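Local structure of ADP-ribose pyrophosphatase (Streptococcus suis, 3O8S) at residues I83-E88 against D174-L179; D90-L95 against P178-K183. The protein is a Nudix hydrolase that probably splits the pyrophosphate link of ADP-ribose. One frame throughout, in Å; residues are numbered along the deposited sequence.

Interaction 1 of 2, residues I83-E88 against D174-L179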
loop_
_atom_site.group_PDB
_atom_site.type_symbol
_atom_site.label_atom_id
_atom_site.label_comp_id
_atom_site.label_asym_id
_atom_site.label_seq_id
_atom_site.Cartn_x
_atom_site.Cartn_y
_atom_site.Cartn_z
ATOM N N ILE A 83 0.953 9.393 -20.362
ATOM C CA ILE A 83 0.116 9.121 -19.186
ATOM C C ILE A 83 -1.277 9.779 -19.279
ATOM O O ILE A 83 -1.393 10.899 -19.773
ATOM C CB ILE A 83 0.859 9.532 -17.879
ATOM C CG1 ILE A 83 0.241 8.816 -16.640
ATOM C CG2 ILE A 83 0.961 11.109 -17.717
ATOM C CD1 ILE A 83 1.172 8.702 -15.424
ATOM N N LEU A 84 -2.329 9.100 -18.760
ATOM C CA LEU A 84 -3.658 9.720 -18.749
ATOM C C LEU A 84 -3.811 10.701 -17.554
ATOM O O LEU A 84 -3.622 10.325 -16.385
ATOM C CB LEU A 84 -4.821 8.708 -18.748
ATOM C CG LEU A 84 -6.189 9.425 -18.699
ATOM C CD1 LEU A 84 -6.840 9.592 -20.060
ATOM C CD2 LEU A 84 -7.066 8.887 -17.622
ATOM N N LEU A 85 -4.205 11.937 -17.861
ATOM C CA LEU A 85 -4.454 12.982 -16.856
ATOM C C LEU A 85 -5.844 13.541 -17.050
ATOM O O LEU A 85 -6.338 13.589 -18.178
ATOM C CB LEU A 85 -3.403 14.118 -16.903
ATOM C CG LEU A 85 -1.943 13.700 -16.660
ATOM C CD1 LEU A 85 -0.997 14.767 -17.093
ATOM C CD2 LEU A 85 -1.686 13.273 -15.219
ATOM N N VAL A 86 -6.489 13.920 -15.940
ATOM C CA VAL A 86 -7.822 14.512 -15.931
ATOM C C VAL A 86 -7.708 15.942 -15.415
ATOM O O VAL A 86 -6.904 16.223 -14.514
ATOM C CB VAL A 86 -8.887 13.680 -15.167
ATOM C CG1 VAL A 86 -9.246 12.411 -15.943
ATOM C CG2 VAL A 86 -8.450 13.344 -13.738
ATOM N N GLN A 87 -8.479 16.850 -16.017
ATOM C CA GLN A 87 -8.458 18.263 -15.656
ATOM C C GLN A 87 -9.646 18.612 -14.778
ATOM O O GLN A 87 -10.776 18.207 -15.072
ATOM C CB GLN A 87 -8.467 19.131 -16.920
ATOM C CG GLN A 87 -8.115 20.594 -16.673
ATOM C CD GLN A 87 -8.299 21.439 -17.904
ATOM O OE1 GLN A 87 -9.197 21.208 -18.714
ATOM N NE2 GLN A 87 -7.448 22.438 -18.066
ATOM N N GLU A 88 -9.388 19.420 -13.727
ATOM C CA GLU A 88 -10.396 19.882 -12.785
ATOM C C GLU A 88 -10.792 21.335 -13.074
ATOM O O GLU A 88 -10.117 21.996 -13.867
ATOM C CB GLU A 88 -9.878 19.722 -11.353
ATOM C CG GLU A 88 -9.960 18.294 -10.862
ATOM C CD GLU A 88 -9.323 18.088 -9.506
ATOM O OE1 GLU A 88 -8.074 18.118 -9.425
ATOM O OE2 GLU A 88 -10.072 17.869 -8.527
ATOM N N ASP A 174 7.571 14.543 -21.273
ATOM C CA ASP A 174 8.463 15.620 -21.702
ATOM C C ASP A 174 7.661 16.893 -21.986
ATOM O O ASP A 174 8.252 17.963 -22.135
ATOM C CB ASP A 174 9.275 15.199 -22.947
ATOM C CG ASP A 174 10.021 13.878 -22.806
ATOM O OD1 ASP A 174 10.737 13.695 -21.782
ATOM O OD2 ASP A 174 9.894 13.027 -23.714
ATOM N N ASP A 175 6.317 16.784 -22.064
ATOM C CA ASP A 175 5.441 17.927 -22.333
ATOM C C ASP A 175 4.132 17.796 -21.517
ATOM O O ASP A 175 3.040 17.617 -22.059
ATOM C CB ASP A 175 5.188 18.061 -23.851
ATOM C CG ASP A 175 4.386 19.272 -24.270
ATOM O OD1 ASP A 175 4.557 20.346 -23.649
ATOM O OD2 ASP A 175 3.581 19.146 -25.214
ATOM N N LEU A 176 4.271 17.874 -20.190
ATOM C CA LEU A 176 3.151 17.747 -19.265
ATOM C C LEU A 176 2.325 19.053 -19.169
ATOM O O LEU A 176 2.878 20.155 -19.305
ATOM C CB LEU A 176 3.663 17.339 -17.871
ATOM C CG LEU A 176 4.180 15.899 -17.718
ATOM C CD1 LEU A 176 5.017 15.744 -16.450
ATOM C CD2 LEU A 176 3.042 14.885 -17.759
ATOM N N PRO A 177 0.998 18.944 -18.906
ATOM C CA PRO A 177 0.183 20.157 -18.730
ATOM C C PRO A 177 0.341 20.680 -17.282
ATOM O O PRO A 177 1.051 20.010 -16.511
ATOM C CB PRO A 177 -1.230 19.659 -19.042
ATOM C CG PRO A 177 -1.221 18.230 -18.606
ATOM C CD PRO A 177 0.193 17.720 -18.700
ATOM N N PRO A 178 -0.252 21.831 -16.849
ATOM C CA PRO A 178 -0.045 22.259 -15.441
ATOM C C PRO A 178 -0.635 21.238 -14.469
ATOM O O PRO A 178 -1.771 20.803 -14.643
ATOM C CB PRO A 178 -0.728 23.634 -15.347
ATOM C CG PRO A 178 -1.556 23.768 -16.567
ATOM C CD PRO A 178 -1.101 22.780 -17.599
ATOM N N LEU A 179 0.161 20.814 -13.486
ATOM C CA LEU A 179 -0.225 19.755 -12.563
ATOM C C LEU A 179 -0.687 20.232 -11.205
ATOM O O LEU A 179 -0.179 21.215 -10.684
ATOM C CB LEU A 179 0.959 18.792 -12.331
ATOM C CG LEU A 179 1.437 17.889 -13.479
ATOM C CD1 LEU A 179 2.752 17.217 -13.087
ATOM C CD2 LEU A 179 0.411 16.794 -13.805
#

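Interaction 2 of 2, residues D90-L95 against P178-K183. With EDO (1,2-ethanediol), chain F.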
loop_
_atom_site.group_PDB
_atom_site.type_symbol
_atom_site.label_atom_id
_atom_site.label_comp_id
_atom_site.label_asym_id
_atom_site.label_seq_id
_atom_site.Cartn_x
_atom_site.Cartn_y
_atom_site.Cartn_z
ATOM N N ASP A 90 -10.361 24.153 -11.671
ATOM C CA ASP A 90 -9.250 25.086 -11.485
ATOM C C ASP A 90 -8.190 25.052 -12.630
ATOM O O ASP A 90 -7.210 25.796 -12.572
ATOM C CB ASP A 90 -8.572 24.821 -10.134
ATOM C CG ASP A 90 -8.251 23.361 -9.859
ATOM O OD1 ASP A 90 -9.200 22.573 -9.645
ATOM O OD2 ASP A 90 -7.056 23.023 -9.795
ATOM N N GLY A 91 -8.401 24.214 -13.644
ATOM C CA GLY A 91 -7.502 24.075 -14.792
ATOM C C GLY A 91 -6.247 23.232 -14.597
ATOM O O GLY A 91 -5.408 23.169 -15.502
ATOM N N LEU A 92 -6.076 22.621 -13.410
ATOM C CA LEU A 92 -4.919 21.769 -13.115
ATOM C C LEU A 92 -5.220 20.315 -13.464
ATOM O O LEU A 92 -6.386 19.896 -13.475
ATOM C CB LEU A 92 -4.445 21.887 -11.657
ATOM C CG LEU A 92 -3.984 23.289 -11.194
ATOM C CD1 LEU A 92 -3.731 23.283 -9.711
ATOM C CD2 LEU A 92 -2.724 23.755 -11.935
ATOM N N TRP A 93 -4.157 19.563 -13.772
ATOM C CA TRP A 93 -4.241 18.183 -14.224
ATOM C C TRP A 93 -3.707 17.199 -13.211
ATOM O O TRP A 93 -2.722 17.461 -12.498
ATOM C CB TRP A 93 -3.508 18.025 -15.554
ATOM C CG TRP A 93 -4.115 18.852 -16.658
ATOM C CD1 TRP A 93 -4.000 20.203 -16.830
ATOM C CD2 TRP A 93 -4.950 18.381 -17.724
ATOM N NE1 TRP A 93 -4.682 20.596 -17.952
ATOM C CE2 TRP A 93 -5.260 19.496 -18.535
ATOM C CE3 TRP A 93 -5.428 17.113 -18.103
ATOM C CZ2 TRP A 93 -6.076 19.392 -19.671
ATOM C CZ3 TRP A 93 -6.227 17.007 -19.228
ATOM C CH2 TRP A 93 -6.549 18.140 -20.000
ATOM N N SER A 94 -4.384 16.060 -13.123
ATOM C CA SER A 94 -3.973 15.047 -12.177
ATOM C C SER A 94 -4.357 13.651 -12.663
ATOM O O SER A 94 -5.167 13.492 -13.576
ATOM C CB SER A 94 -4.573 15.327 -10.795
ATOM O OG SER A 94 -5.991 15.304 -10.784
ATOM N N LEU A 95 -3.751 12.649 -12.061
ATOM C CA LEU A 95 -4.106 11.267 -12.308
ATOM C C LEU A 95 -5.503 11.037 -11.761
ATOM O O LEU A 95 -5.821 11.587 -10.687
ATOM C CB LEU A 95 -3.129 10.315 -11.580
ATOM C CG LEU A 95 -1.670 10.317 -11.975
ATOM C CD1 LEU A 95 -0.877 9.413 -11.037
ATOM C CD2 LEU A 95 -1.511 9.867 -13.402
ATOM N N PRO A 178 -0.252 21.831 -16.849
ATOM C CA PRO A 178 -0.045 22.259 -15.441
ATOM C C PRO A 178 -0.635 21.238 -14.469
ATOM O O PRO A 178 -1.771 20.803 -14.643
ATOM C CB PRO A 178 -0.728 23.634 -15.347
ATOM C CG PRO A 178 -1.556 23.768 -16.567
ATOM C CD PRO A 178 -1.101 22.780 -17.599
ATOM N N LEU A 179 0.161 20.814 -13.486
ATOM C CA LEU A 179 -0.225 19.755 -12.563
ATOM C C LEU A 179 -0.687 20.232 -11.205
ATOM O O LEU A 179 -0.179 21.215 -10.684
ATOM C CB LEU A 179 0.959 18.792 -12.331
ATOM C CG LEU A 179 1.437 17.889 -13.479
ATOM C CD1 LEU A 179 2.752 17.217 -13.087
ATOM C CD2 LEU A 179 0.411 16.794 -13.805
ATOM N N TYR A 180 -1.605 19.467 -10.597
ATOM C CA TYR A 180 -2.043 19.676 -9.219
ATOM C C TYR A 180 -0.979 18.904 -8.417
ATOM O O TYR A 180 -1.077 17.676 -8.273
ATOM C CB TYR A 180 -3.495 19.146 -9.038
ATOM C CG TYR A 180 -4.226 19.577 -7.773
ATOM C CD1 TYR A 180 -3.588 19.569 -6.532
ATOM C CD2 TYR A 180 -5.589 19.869 -7.799
ATOM C CE1 TYR A 180 -4.274 19.896 -5.361
ATOM C CE2 TYR A 180 -6.288 20.183 -6.633
ATOM C CZ TYR A 180 -5.628 20.181 -5.415
ATOM O OH TYR A 180 -6.314 20.478 -4.269
ATOM N N LEU A 181 0.109 19.605 -8.038
ATOM C CA LEU A 181 1.302 19.041 -7.388
ATOM C C LEU A 181 1.011 18.342 -6.054
ATOM O O LEU A 181 1.647 17.318 -5.773
ATOM C CB LEU A 181 2.415 20.087 -7.230
ATOM C CG LEU A 181 2.975 20.647 -8.564
ATOM C CD1 LEU A 181 3.842 21.867 -8.338
ATOM C CD2 LEU A 181 3.714 19.560 -9.389
ATOM N N GLY A 182 0.019 18.834 -5.300
ATOM C CA GLY A 182 -0.432 18.205 -4.058
ATOM C C GLY A 182 -0.978 16.800 -4.297
ATOM O O GLY A 182 -0.922 15.944 -3.410
ATOM N N LYS A 183 -1.479 16.546 -5.522
ATOM C CA LYS A 183 -2.034 15.260 -5.946
ATOM C C LYS A 183 -0.973 14.388 -6.603
ATOM O O LYS A 183 -0.910 13.199 -6.308
ATOM C CB LYS A 183 -3.225 15.461 -6.897
ATOM C CG LYS A 183 -4.463 15.901 -6.147
ATOM C CD LYS A 183 -5.638 16.123 -7.044
ATOM C CE LYS A 183 -6.824 16.458 -6.185
ATOM N NZ LYS A 183 -8.001 16.801 -7.000
HETATM C C1 EDO F . -10.109 14.577 -9.944
HETATM O O1 EDO F . -10.902 14.421 -8.762
HETATM C C2 EDO F . -8.838 13.754 -9.801
HETATM O O2 EDO F . -7.827 14.530 -9.153
#

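Interaction 1 of 2, residues I83-E88 against D174-L179
Leu85 reaches from strand 82-87 to the loop that carries Leu176, Pro177 and Leu179, and a single methyl does nearly all the touching. Its CB leaves the strand toward the loop, and CG stands anti to the carbonyl carbon (chi1 -60°). From CG the branch CD1 runs on to meet three residues. Nearest is the ring of Pro177, whose CD lies 3.6 Å from Leu85 CD1 and whose CG is 3.8 Å from the same methyl; the two side chains cross obliquely. Leu176 CD2 closes on Leu85 CD1 at 4.1 Å, and Leu179 CD2 meets that methyl at the same 4.1 Å. In the Nudix fold, a mixed sheet packed against helices, this loop leads from strand 167-171 to helix 186-197, whose Leu189 also touches Leu85, Leu176 and Leu179. Two residues back along the strand, Ile83 also turns its CB toward the loop; its branch methyl CG2 is 4.3 Å from Leu176 CD2, a looser approach. Phe171 of the neighbouring strand 167-171 packs against both Leu85 and Pro177.

Interaction 2 of 2, residues D90-L95 against P178-K183
Trp93 and Leu179 form a single beta bridge, by which the loop before helix 186-197 joins the start of strand 93-99 in the Nudix sheet. Two backbone hydrogen bonds make it: Trp93 N gives to Pro178 O at 2.8 Å, and Tyr180 N gives to Trp93 O at 3.0 Å, the latter nearly straight at 167°. The acceptor Pro178 O also sits at the indole edge, in its plane, 3.2 Å from Trp93 CD1. Between the two bonds Leu179 CA sends a CA-H...O contact to Trp93 O, 3.4 Å away. Tyr180 then centres an inverse gamma turn, which bends the chain as it leaves the bridge.

Apolar contacts flank these bonds. The Pro178 ring lies beside the Trp93 side chain, both pointing the same way, with Pro178 CD 4.0 Å from Trp93 CD1. The indole also makes an edge-to-face pair with Phe171. Leu92 divides its branches: CD2 meets Pro178 CB at 4.0 Å, and CD1 approaches CA and CB of Tyr180. The Tyr180 side chain crosses that of Leu92 at about a right angle. Over one face of its ring, offset toward the rim, lies Lys183 CD.

Polar groups gather beyond Ser94. The Lys183 chain is extended beyond CG and carries NZ to a salt bridge with Glu88 OE1. A 1,2-ethanediol, probably from the crystallisation liquor, lies beside Ser94 and Lys183 and is also hydrogen-bonded to Arg74 NH1. Its O2 receives a hydrogen bond from Lys183 NZ at 3.1 Å, and a second hydrogen bond joins it to Ser94 OG at 2.6 Å.

Both interactions fasten the same loop, between strand 167-171 and helix 186-197, to neighbouring strands of one sheet; of the two residues common to both ranges, Leu179 takes part in both contacts and Pro178 only in interaction 2. Interaction 1 is partly buried: its strand residues belong to the interior, and it relies on methyl and ring carbons alone. Interaction 2 lies at the surface, buries about three times as much area (409 against 140 Å²), and adds backbone bonds and polar side chains. Leu179 serves both, with its side chain near strand 82-87 and its backbone bridged to strand 93-99. The strands themselves are joined by a probable hydrogen bond from Val86 N to Ser94 O.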